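Local coordinates for flavohemoprotein (Vibrio cholerae O1 biovar El Tor, PDB 4EH1) that detoxifies nitric oxide by converting it to nitrate with O2 and NAD(P)H, and is represented here by its C-terminal FAD-binding reductase region without the haem-containing globin domain, at the flavin-adenine dinucleotide site. Numbering follows the deposited sequence.

The flavin-adenine dinucleotide site. Residues 39, 55-58, 71-73, 75, 79, 81, 83-86, 124, 127, 233, 235. With FAD (flavin-adenine dinucleotide), chain B.
Phe235 and Tyr57 meet the isoalloxazine from opposite faces through different torsions. In Phe235, CG takes the crowded position between backbone N and carbonyl carbon (chi1 55°), which carries the ring over the flavin, where it lies nearly parallel to it. In Tyr57, CG is anti to the carbonyl carbon (chi1 -66°), and the ring stands on edge. The chain is the reductase part of the flavohaemoglobin, and the site is in its ferredoxin reductase-type FAD domain, with the RQYS segment, Arg55 to Ser58, on strand 53-58. Phe235 stacks over the central ring, with centroids 3.6 Å apart. The CD1-CE1 edge of Tyr57 points at the pyrimidine face, with CD1 3.3 Å from FAD C2. Its OH hydrogen-bonds the ribityl O4'. Gln56 CB lies over the face of the dimethylbenzene ring, and its backbone O accepts from ribityl O2' on a lone pair at 2.7 Å. Backbone groups read the pyrimidine edge: Ser58 N donates to O4, Ser71 O accepts from N3, and Lys73 N gives O2 a nearly straight bond of 2.9 Å. Ser58 OG donates to flavin N5 at 3.1 Å, which may tune its electron density. Arg55 bends at chi2 (-62°) so that NE meets the phosphate oxygen O1P at 2.8 Å, a salt bridge near the guanidinium plane. Val85 N also grips O1P, while Leu84 N donates to O2A of the other phosphate. Both amides sit at the start of helix 84-92, whose dipole should help offset the pyrophosphate charge. Asn81 lays CB and CG over the adenine face, and its backbone O accepts from the ribose 2'-hydroxyl O2B at 2.7 Å.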
ATOM      1  N   TYR A  39      -6.081 -20.875  -3.492  1.00 24.89           N
ATOM      2  CA  TYR A  39      -6.541 -19.694  -2.729  1.00 24.68           C
ATOM      3  C   TYR A  39      -6.701 -20.039  -1.257  1.00 28.18           C
ATOM      4  O   TYR A  39      -6.877 -21.207  -0.902  1.00 27.35           O
ATOM      5  CB  TYR A  39      -7.897 -19.161  -3.266  1.00 29.96           C
ATOM      6  CG  TYR A  39      -8.958 -20.236  -3.324  1.00 29.57           C
ATOM      7  CD1 TYR A  39      -9.165 -20.967  -4.478  1.00 32.87           C
ATOM      8  CD2 TYR A  39      -9.705 -20.567  -2.193  1.00 26.32           C
ATOM      9  CE1 TYR A  39     -10.109 -22.003  -4.517  1.00 35.94           C
ATOM     10  CE2 TYR A  39     -10.637 -21.579  -2.217  1.00 28.30           C
ATOM     11  CZ  TYR A  39     -10.835 -22.297  -3.378  1.00 34.93           C
ATOM     12  OH  TYR A  39     -11.777 -23.290  -3.396  1.00 40.03           O
ATOM     13  N   ARG A  55     -14.564 -15.054   2.445  1.00 24.69           N
ATOM     14  CA  ARG A  55     -14.279 -14.938   1.024  1.00 28.25           C
ATOM     15  C   ARG A  55     -12.979 -15.661   0.658  1.00 33.36           C
ATOM     16  O   ARG A  55     -11.993 -15.664   1.430  1.00 26.43           O
ATOM     17  CB  ARG A  55     -14.076 -13.465   0.637  1.00 23.62           C
ATOM     18  CG  ARG A  55     -15.297 -12.559   0.948  1.00 30.58           C
ATOM     19  CD  ARG A  55     -16.598 -12.939   0.199  1.00 26.32           C
ATOM     20  NE  ARG A  55     -17.673 -11.980   0.493  1.00 28.59           N
ATOM     21  CZ  ARG A  55     -18.685 -12.226   1.318  1.00 33.68           C
ATOM     22  NH1 ARG A  55     -18.779 -13.407   1.921  1.00 30.67           N
ATOM     23  NH2 ARG A  55     -19.609 -11.292   1.539  1.00 32.93           N
ATOM     24  N   GLN A  56     -12.974 -16.232  -0.542  1.00 23.60           N
ATOM     25  CA  GLN A  56     -11.768 -16.787  -1.138  1.00 21.21           C
ATOM     26  C   GLN A  56     -10.869 -15.683  -1.668  1.00 26.80           C
ATOM     27  O   GLN A  56     -11.350 -14.758  -2.352  1.00 25.58           O
ATOM     28  CB  GLN A  56     -12.147 -17.735  -2.300  1.00 28.21           C
ATOM     29  CG  GLN A  56     -13.129 -18.823  -1.930  1.00 33.06           C
ATOM     30  CD  GLN A  56     -14.563 -18.464  -2.295  1.00 33.79           C
ATOM     31  OE1 GLN A  56     -15.049 -17.371  -1.989  1.00 36.79           O
ATOM     32  NE2 GLN A  56     -15.232 -19.371  -2.966  1.00 34.28           N
ATOM     33  N   TYR A  57      -9.571 -15.753  -1.346  1.00 24.63           N
ATOM     34  CA  TYR A  57      -8.577 -14.897  -2.019  1.00 22.68           C
ATOM     35  C   TYR A  57      -7.363 -15.724  -2.455  1.00 27.64           C
ATOM     36  O   TYR A  57      -6.850 -16.536  -1.681  1.00 24.34           O
ATOM     37  CB  TYR A  57      -8.143 -13.701  -1.163  1.00 21.96           C
ATOM     38  CG  TYR A  57      -9.259 -12.748  -0.942  1.00 27.49           C
ATOM     39  CD1 TYR A  57      -9.753 -11.975  -1.999  1.00 32.18           C
ATOM     40  CD2 TYR A  57      -9.886 -12.668   0.294  1.00 27.35           C
ATOM     41  CE1 TYR A  57     -10.843 -11.113  -1.823  1.00 31.88           C
ATOM     42  CE2 TYR A  57     -10.971 -11.839   0.481  1.00 29.67           C
ATOM     43  CZ  TYR A  57     -11.447 -11.052  -0.581  1.00 31.13           C
ATOM     44  OH  TYR A  57     -12.520 -10.216  -0.388  1.00 29.77           O
ATOM     45  N   SER A  58      -6.932 -15.503  -3.692  1.00 23.76           N
ATOM     46  CA  SER A  58      -5.881 -16.277  -4.305  1.00 22.40           C
ATOM     47  C   SER A  58      -4.538 -15.881  -3.736  1.00 25.01           C
ATOM     48  O   SER A  58      -4.280 -14.708  -3.508  1.00 25.13           O
ATOM     49  CB  SER A  58      -5.839 -15.993  -5.802  1.00 32.01           C
ATOM     50  OG  SER A  58      -7.032 -16.392  -6.451  1.00 33.03           O
ATOM     51  N   SER A  71      -4.046 -10.556  -2.870  1.00 25.06           N
ATOM     52  CA  SER A  71      -4.232  -9.272  -3.547  1.00 23.00           C
ATOM     53  C   SER A  71      -5.713  -9.086  -3.843  1.00 32.47           C
ATOM     54  O   SER A  71      -6.329  -9.874  -4.585  1.00 22.02           O
ATOM     55  CB  SER A  71      -3.435  -9.223  -4.850  1.00 22.57           C
ATOM     56  OG  SER A  71      -2.076  -9.609  -4.623  1.00 27.69           O
ATOM     57  N   VAL A  72      -6.253  -8.007  -3.289  1.00 28.79           N
ATOM     58  CA  VAL A  72      -7.671  -7.861  -3.090  1.00 26.45           C
ATOM     59  C   VAL A  72      -8.223  -6.648  -3.849  1.00 26.58           C
ATOM     60  O   VAL A  72      -7.796  -5.510  -3.645  1.00 19.57           O
ATOM     61  CB  VAL A  72      -7.953  -7.699  -1.578  1.00 25.18           C
ATOM     62  CG1 VAL A  72      -9.402  -7.338  -1.359  1.00 22.61           C
ATOM     63  CG2 VAL A  72      -7.499  -8.984  -0.786  1.00 17.74           C
ATOM     64  N   LYS A  73      -9.160  -6.906  -4.746  1.00 25.26           N
ATOM     65  CA  LYS A  73      -9.783  -5.817  -5.476  1.00 24.02           C
ATOM     66  C   LYS A  73     -10.976  -5.229  -4.704  1.00 25.84           C
ATOM     67  O   LYS A  73     -11.885  -5.954  -4.326  1.00 27.80           O
ATOM     68  CB  LYS A  73     -10.245  -6.271  -6.843  1.00 22.87           C
ATOM     69  CG  LYS A  73     -10.771  -5.054  -7.640  1.00 27.31           C
ATOM     70  CD  LYS A  73     -11.480  -5.403  -8.928  1.00 44.40           C
ATOM     71  CE  LYS A  73     -12.349  -4.194  -9.355  1.00 51.77           C
ATOM     72  NZ  LYS A  73     -12.990  -4.337 -10.675  1.00 63.90           N
ATOM     73  N   GLU A  75     -14.217  -4.194  -4.543  1.00 33.30           N
ATOM     74  CA  GLU A  75     -15.297  -4.496  -5.497  1.00 36.49           C
ATOM     75  C   GLU A  75     -16.466  -3.517  -5.419  1.00 34.32           C
ATOM     76  O   GLU A  75     -16.752  -2.958  -4.369  1.00 35.21           O
ATOM     77  CB  GLU A  75     -15.778  -5.956  -5.422  1.00 37.02           C
ATOM     78  CG  GLU A  75     -16.701  -6.333  -6.613  1.00 79.01           C
ATOM     79  CD  GLU A  75     -16.952  -7.834  -6.779  1.00 83.35           C
ATOM     80  OE1 GLU A  75     -15.964  -8.610  -6.821  1.00 85.58           O
ATOM     81  OE2 GLU A  75     -18.139  -8.235  -6.883  1.00 81.47           O
ATOM     82  N   SER A  79     -20.834   1.834  -6.822  1.00 44.17           N
ATOM     83  CA  SER A  79     -22.135   1.173  -6.853  1.00 42.97           C
ATOM     84  C   SER A  79     -22.943   1.434  -5.587  1.00 43.82           C
ATOM     85  O   SER A  79     -22.431   1.984  -4.618  1.00 46.16           O
ATOM     86  CB  SER A  79     -21.964  -0.338  -7.050  1.00 40.15           C
ATOM     87  OG  SER A  79     -21.793  -1.010  -5.819  1.00 37.41           O
ATOM     88  N   ASN A  81     -23.864  -1.048  -3.852  1.00 36.28           N
ATOM     89  CA  ASN A  81     -23.465  -2.100  -2.916  1.00 38.14           C
ATOM     90  C   ASN A  81     -21.973  -2.382  -2.971  1.00 37.32           C
ATOM     91  O   ASN A  81     -21.539  -3.386  -3.542  1.00 41.27           O
ATOM     92  CB  ASN A  81     -24.306  -3.370  -3.146  1.00 39.96           C
ATOM     93  CG  ASN A  81     -25.814  -3.106  -2.989  1.00 50.82           C
ATOM     94  OD1 ASN A  81     -26.339  -3.118  -1.878  1.00 52.64           O
ATOM     95  ND2 ASN A  81     -26.502  -2.857  -4.102  1.00 52.24           N
ATOM     96  N   GLY A  83     -18.535  -3.877  -2.176  1.00 29.46           N
ATOM     97  CA  GLY A  83     -18.392  -5.235  -1.663  1.00 25.06           C
ATOM     98  C   GLY A  83     -17.909  -5.170  -0.232  1.00 24.99           C
ATOM     99  O   GLY A  83     -16.934  -4.460   0.075  1.00 29.72           O
ATOM    100  N   LEU A  84     -18.591  -5.902   0.629  1.00 27.20           N
ATOM    101  CA  LEU A  84     -18.415  -5.813   2.075  1.00 32.68           C
ATOM    102  C   LEU A  84     -17.017  -6.171   2.562  1.00 32.44           C
ATOM    103  O   LEU A  84     -16.391  -5.382   3.259  1.00 31.06           O
ATOM    104  CB  LEU A  84     -19.408  -6.723   2.783  1.00 39.82           C
ATOM    105  CG  LEU A  84     -20.577  -6.053   3.505  1.00 51.50           C
ATOM    106  CD1 LEU A  84     -21.293  -5.049   2.612  1.00 52.79           C
ATOM    107  CD2 LEU A  84     -21.535  -7.132   3.960  1.00 56.19           C
ATOM    108  N   VAL A  85     -16.543  -7.359   2.200  1.00 30.59           N
ATOM    109  CA  VAL A  85     -15.261  -7.836   2.696  1.00 29.14           C
ATOM    110  C   VAL A  85     -14.112  -7.090   2.054  1.00 27.44           C
ATOM    111  O   VAL A  85     -13.145  -6.708   2.757  1.00 25.39           O
ATOM    112  CB  VAL A  85     -15.077  -9.348   2.485  1.00 29.98           C
ATOM    113  CG1 VAL A  85     -13.622  -9.772   2.798  1.00 22.98           C
ATOM    114  CG2 VAL A  85     -16.086 -10.133   3.330  1.00 24.92           C
ATOM    115  N   SER A  86     -14.209  -6.868   0.737  1.00 25.28           N
ATOM    116  CA  SER A  86     -13.111  -6.178   0.036  1.00 25.45           C
ATOM    117  C   SER A  86     -12.933  -4.753   0.584  1.00 29.63           C
ATOM    118  O   SER A  86     -11.807  -4.299   0.788  1.00 30.29           O
ATOM    119  CB  SER A  86     -13.262  -6.194  -1.500  1.00 24.88           C
ATOM    120  OG  SER A  86     -14.459  -5.588  -1.959  1.00 28.04           O
ATOM    121  N   VAL A 124      -8.330  -8.613 -11.926  1.00 32.66           N
ATOM    122  CA  VAL A 124      -7.819  -9.190 -10.697  1.00 38.56           C
ATOM    123  C   VAL A 124      -7.539 -10.690 -10.888  1.00 32.09           C
ATOM    124  O   VAL A 124      -6.941 -11.350 -10.021  1.00 31.86           O
ATOM    125  CB  VAL A 124      -8.768  -8.901  -9.507  1.00 42.95           C
ATOM    126  CG1 VAL A 124      -9.974  -9.841  -9.535  1.00 39.59           C
ATOM    127  CG2 VAL A 124      -7.980  -8.944  -8.164  1.00 36.51           C
ATOM    128  N   THR A 127      -4.057 -12.194 -10.072  0.60 22.65           N
ATOM    129  CA  THR A 127      -3.546 -12.590  -8.757  0.60 20.67           C
ATOM    130  C   THR A 127      -2.972 -14.033  -8.730  0.60 27.58           C
ATOM    131  O   THR A 127      -1.793 -14.219  -8.417  0.60 28.79           O
ATOM    132  CB  THR A 127      -4.589 -12.338  -7.626  0.60 22.61           C
ATOM    133  OG1 THR A 127      -5.016 -10.969  -7.644  0.60 22.86           O
ATOM    134  CG2 THR A 127      -4.011 -12.658  -6.268  0.60 23.51           C
ATOM    135  N   GLU A 233      -9.735 -20.778 -13.986  1.00 31.74           N
ATOM    136  CA  GLU A 233     -10.464 -20.491 -12.772  1.00 31.65           C
ATOM    137  C   GLU A 233     -11.268 -19.197 -12.958  1.00 33.91           C
ATOM    138  O   GLU A 233     -10.734 -18.188 -13.404  1.00 32.01           O
ATOM    139  CB  GLU A 233      -9.512 -20.332 -11.603  1.00 33.59           C
ATOM    140  CG  GLU A 233     -10.260 -20.243 -10.270  1.00 43.52           C
ATOM    141  CD  GLU A 233      -9.347 -20.361  -9.061  1.00 61.71           C
ATOM    142  OE1 GLU A 233      -9.471 -21.347  -8.300  1.00 63.13           O
ATOM    143  OE2 GLU A 233      -8.497 -19.463  -8.869  1.00 75.01           O
ATOM    144  N   PHE A 235     -13.378 -16.040 -11.412  1.00 37.33           N
ATOM    145  CA  PHE A 235     -13.941 -15.140 -10.394  1.00 43.50           C
ATOM    146  C   PHE A 235     -14.013 -13.725 -10.954  1.00 52.76           C
ATOM    147  O   PHE A 235     -13.155 -13.328 -11.743  1.00 54.32           O
ATOM    148  CB  PHE A 235     -13.235 -15.216  -9.040  1.00 49.40           C
ATOM    149  CG  PHE A 235     -11.741 -14.973  -9.078  1.00 50.72           C
ATOM    150  CD1 PHE A 235     -11.217 -13.704  -8.847  1.00 52.11           C
ATOM    151  CD2 PHE A 235     -10.864 -16.024  -9.264  1.00 43.37           C
ATOM    152  CE1 PHE A 235      -9.834 -13.485  -8.839  1.00 49.13           C
ATOM    153  CE2 PHE A 235      -9.489 -15.811  -9.229  1.00 48.41           C
ATOM    154  CZ  PHE A 235      -8.975 -14.543  -9.019  1.00 40.53           C
TER
HETATM  155  PA  FAD B 301     -19.853  -8.731  -1.687  1.00 29.10           P
HETATM  156  O1A FAD B 301     -19.927 -10.156  -1.558  1.00 24.76           O
HETATM  157  O2A FAD B 301     -20.323  -7.853  -0.670  1.00 20.05           O
HETATM  158  O5B FAD B 301     -20.644  -8.354  -2.959  1.00 27.54           O
HETATM  159  C5B FAD B 301     -20.689  -9.219  -4.065  1.00 35.66           C
HETATM  160  C4B FAD B 301     -21.367  -8.616  -5.282  1.00 42.52           C
HETATM  161  O4B FAD B 301     -22.769  -8.542  -5.108  1.00 40.60           O
HETATM  162  C3B FAD B 301     -20.873  -7.217  -5.488  1.00 49.74           C
HETATM  163  O3B FAD B 301     -20.824  -6.970  -6.870  1.00 56.93           O
HETATM  164  C2B FAD B 301     -21.939  -6.370  -4.881  1.00 42.70           C
HETATM  165  O2B FAD B 301     -21.962  -5.166  -5.582  1.00 47.02           O
HETATM  166  C1B FAD B 301     -23.180  -7.197  -5.055  1.00 41.42           C
HETATM  167  N9A FAD B 301     -24.052  -7.001  -3.902  1.00 42.10           N
HETATM  168  C8A FAD B 301     -23.705  -7.041  -2.635  1.00 49.58           C
HETATM  169  N7A FAD B 301     -24.745  -6.795  -1.839  1.00 50.53           N
HETATM  170  C5A FAD B 301     -25.783  -6.584  -2.617  1.00 44.76           C
HETATM  171  C6A FAD B 301     -27.185  -6.263  -2.404  1.00 45.76           C
HETATM  172  N6A FAD B 301     -27.691  -6.123  -1.171  1.00 43.63           N
HETATM  173  N1A FAD B 301     -27.923  -6.109  -3.489  1.00 40.74           N
HETATM  174  C2A FAD B 301     -27.430  -6.250  -4.698  1.00 40.12           C
HETATM  175  N3A FAD B 301     -26.173  -6.537  -4.965  1.00 42.16           N
HETATM  176  C4A FAD B 301     -25.315  -6.708  -3.979  1.00 40.78           C
HETATM  177  N1  FAD B 301     -11.013 -11.559  -5.158  1.00 22.54           N
HETATM  178  C2  FAD B 301      -9.874 -10.870  -5.117  1.00 32.03           C
HETATM  179  O2  FAD B 301      -9.931  -9.681  -4.929  1.00 24.52           O
HETATM  180  N3  FAD B 301      -8.680 -11.417  -5.254  1.00 23.99           N
HETATM  181  C4  FAD B 301      -8.517 -12.692  -5.438  1.00 25.79           C
HETATM  182  O4  FAD B 301      -7.401 -13.127  -5.550  1.00 22.99           O
HETATM  183  C4X FAD B 301      -9.722 -13.526  -5.512  1.00 24.51           C
HETATM  184  N5  FAD B 301      -9.656 -14.821  -5.712  1.00 31.42           N
HETATM  185  C5X FAD B 301     -10.752 -15.551  -5.786  1.00 27.16           C
HETATM  186  C6  FAD B 301     -10.623 -16.887  -5.998  1.00 32.02           C
HETATM  187  C7  FAD B 301     -11.731 -17.672  -6.085  1.00 31.02           C
HETATM  188  C7M FAD B 301     -11.598 -19.128  -6.321  1.00 23.45           C
HETATM  189  C8  FAD B 301     -13.055 -17.086  -5.933  1.00 28.12           C
HETATM  190  C8M FAD B 301     -14.234 -17.977  -6.021  1.00 30.66           C
HETATM  191  C9  FAD B 301     -13.192 -15.745  -5.715  1.00 30.00           C
HETATM  192  C9A FAD B 301     -12.078 -14.951  -5.643  1.00 22.76           C
HETATM  193  N10 FAD B 301     -12.188 -13.587  -5.427  1.00 28.18           N
HETATM  194  C10 FAD B 301     -11.012 -12.858  -5.362  1.00 23.07           C
HETATM  195  C1' FAD B 301     -13.494 -12.968  -5.240  1.00 25.42           C
HETATM  196  C2' FAD B 301     -13.714 -12.674  -3.756  1.00 28.74           C
HETATM  197  O2' FAD B 301     -13.760 -13.834  -2.956  1.00 25.96           O
HETATM  198  C3' FAD B 301     -14.992 -11.945  -3.398  1.00 26.37           C
HETATM  199  O3' FAD B 301     -16.114 -12.565  -3.962  1.00 22.91           O
HETATM  200  C4' FAD B 301     -14.974 -10.452  -3.673  1.00 28.67           C
HETATM  201  O4' FAD B 301     -13.870  -9.889  -3.006  1.00 26.45           O
HETATM  202  C5' FAD B 301     -16.258  -9.731  -3.279  1.00 27.57           C
HETATM  203  O5' FAD B 301     -16.563  -9.796  -1.918  1.00 25.75           O
HETATM  204  P   FAD B 301     -17.153  -8.625  -1.115  1.00 28.08           P
HETATM  205  O1P FAD B 301     -17.511  -9.158   0.158  1.00 27.35           O
HETATM  206  O2P FAD B 301     -16.240  -7.549  -1.170  1.00 28.15           O
HETATM  207  O3P FAD B 301     -18.398  -8.266  -1.957  1.00 22.61           O
HETATM  208  O   HOH W   1     -12.470  -8.520  -4.739  1.00 27.47           O
HETATM  209  O   HOH W   2     -16.542 -11.674  -6.625  1.00 45.73           O